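Local coordinates for protein protoporphyrinogen oxidase (PDB 3LOV) that binds FAD and probably oxidises coproporphyrinogen III to coproporphyrin III with molecular oxygen in coproporphyrin-dependent heme b biosynthesis, at residues T111-F116 against E129-L134. Numbering follows the deposited sequence.
Sequences TDLDLF and EVADLL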
# COMPACT_ATOMS: atom_id res chain seq x y z
N THR A 111 4.56 15.75 -21.10
CA THR A 111 5.46 15.37 -22.20
C THR A 111 4.94 15.90 -23.54
O THR A 111 5.71 15.96 -24.51
CB THR A 111 5.64 13.86 -22.24
OG1 THR A 111 4.37 13.26 -22.45
CG2 THR A 111 6.26 13.32 -20.90
N ASP A 112 3.66 16.30 -23.60
CA ASP A 112 3.07 16.95 -24.80
C ASP A 112 2.36 18.24 -24.39
O ASP A 112 1.20 18.23 -23.93
CB ASP A 112 2.12 15.98 -25.47
CG ASP A 112 1.36 16.58 -26.64
OD1 ASP A 112 1.15 17.81 -26.71
OD2 ASP A 112 0.93 15.76 -27.48
N LEU A 113 3.07 19.35 -24.54
CA LEU A 113 2.62 20.61 -23.96
C LEU A 113 1.27 21.09 -24.53
O LEU A 113 0.48 21.70 -23.81
CB LEU A 113 3.68 21.68 -24.12
CG LEU A 113 5.01 21.45 -23.41
CD1 LEU A 113 5.93 22.61 -23.68
CD2 LEU A 113 4.81 21.31 -21.91
N ASP A 114 1.00 20.81 -25.80
CA ASP A 114 -0.24 21.27 -26.40
C ASP A 114 -1.44 20.55 -25.76
O ASP A 114 -2.45 21.15 -25.45
CB ASP A 114 -0.26 20.96 -27.91
CG ASP A 114 0.59 21.93 -28.75
OD1 ASP A 114 1.19 22.91 -28.26
OD2 ASP A 114 0.64 21.69 -29.96
N LEU A 115 -1.32 19.24 -25.62
CA LEU A 115 -2.40 18.40 -25.10
C LEU A 115 -2.58 18.69 -23.61
O LEU A 115 -3.72 18.85 -23.12
CB LEU A 115 -2.04 16.93 -25.28
CG LEU A 115 -3.03 16.02 -25.96
CD1 LEU A 115 -3.14 16.40 -27.46
CD2 LEU A 115 -2.54 14.59 -25.75
N PHE A 116 -1.45 18.81 -22.92
CA PHE A 116 -1.45 19.08 -21.49
C PHE A 116 -2.11 20.40 -21.13
O PHE A 116 -2.84 20.48 -20.13
CB PHE A 116 -0.04 19.09 -20.89
CG PHE A 116 -0.05 19.34 -19.43
CD1 PHE A 116 -0.44 18.32 -18.56
CD2 PHE A 116 0.24 20.60 -18.93
CE1 PHE A 116 -0.51 18.55 -17.18
CE2 PHE A 116 0.18 20.85 -17.56
CZ PHE A 116 -0.20 19.83 -16.68
N GLU A 129 3.87 28.92 -16.88
CA GLU A 129 5.05 28.73 -16.03
C GLU A 129 5.62 27.30 -16.08
O GLU A 129 6.83 27.11 -15.98
CB GLU A 129 4.70 29.08 -14.59
CG GLU A 129 5.67 28.54 -13.59
CD GLU A 129 5.26 28.86 -12.17
OE1 GLU A 129 4.04 28.85 -11.86
OE2 GLU A 129 6.17 29.09 -11.38
N VAL A 130 4.75 26.32 -16.21
CA VAL A 130 5.17 24.91 -16.34
C VAL A 130 5.90 24.75 -17.66
O VAL A 130 6.99 24.20 -17.68
CB VAL A 130 3.96 23.94 -16.21
CG1 VAL A 130 4.32 22.55 -16.63
CG2 VAL A 130 3.51 23.96 -14.77
N ALA A 131 5.37 25.35 -18.72
CA ALA A 131 5.99 25.24 -20.04
C ALA A 131 7.39 25.84 -20.04
O ALA A 131 8.35 25.21 -20.52
CB ALA A 131 5.11 25.85 -21.14
N ASP A 132 7.53 27.03 -19.46
CA ASP A 132 8.79 27.73 -19.44
C ASP A 132 9.82 26.97 -18.63
O ASP A 132 11.02 26.95 -18.98
CB ASP A 132 8.64 29.12 -18.80
CG ASP A 132 7.81 30.09 -19.65
OD1 ASP A 132 7.50 29.77 -20.82
OD2 ASP A 132 7.46 31.16 -19.14
N LEU A 133 9.39 26.39 -17.52
CA LEU A 133 10.29 25.57 -16.69
C LEU A 133 10.75 24.31 -17.47
O LEU A 133 11.93 23.99 -17.46
CB LEU A 133 9.65 25.20 -15.33
CG LEU A 133 9.45 26.31 -14.26
CD1 LEU A 133 8.53 25.83 -13.12
CD2 LEU A 133 10.76 26.74 -13.67
N LEU A 134 9.82 23.64 -18.18
CA LEU A 134 10.14 22.40 -18.89
C LEU A 134 11.05 22.62 -20.11
O LEU A 134 12.05 21.89 -20.27
CB LEU A 134 8.88 21.62 -19.26
CG LEU A 134 8.09 20.99 -18.10
CD1 LEU A 134 6.79 20.47 -18.62
CD2 LEU A 134 8.87 19.84 -17.40
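L113 reaches across to the helix of 129-134 with both branches of its isobutyl group, and each branch meets a different residue. CD1 lies 4.2 Å from CB of A131, while CD2 comes to 3.9 Å from CD1 of L134, so the fork touches two side chains that stand about one helical turn apart (i, i+3). The two leucines cross obliquely, and in both CG stands anti to the carbonyl carbon, beside the backbone N; in L113 a chi2 of -180° then carries CD1 straight on from CA and CB toward A131. The backbones come closest here, CA of L113 lying 6.9 Å from CA of A131, consistent with the small side chain of A131. No hydrogen bond crosses the interface, and the touching groups are entirely aliphatic.

The motif is a single-turn helix, 113-116, packed through its first residue against helix 124-135, in a peripheral helical part of this FAD-dependent amine-oxidoreductase fold, about 31 Å from the centre of the chain to the centre of the contact. D112 is the N-cap of the short helix: its OD1 accepts from N of L115 at 3.1 Å, with a nearly straight N-H···O angle of 170°, although the amide approaches from 55° above the carboxylate plane. The backbone bond from N of F116 to O of D112, 2.9 Å, closes the same turn. F202 of helix 201-207 touches both L113 and L134. Deeper in, F116 and V130 both pack on P110 and on L162 of helix 160-172.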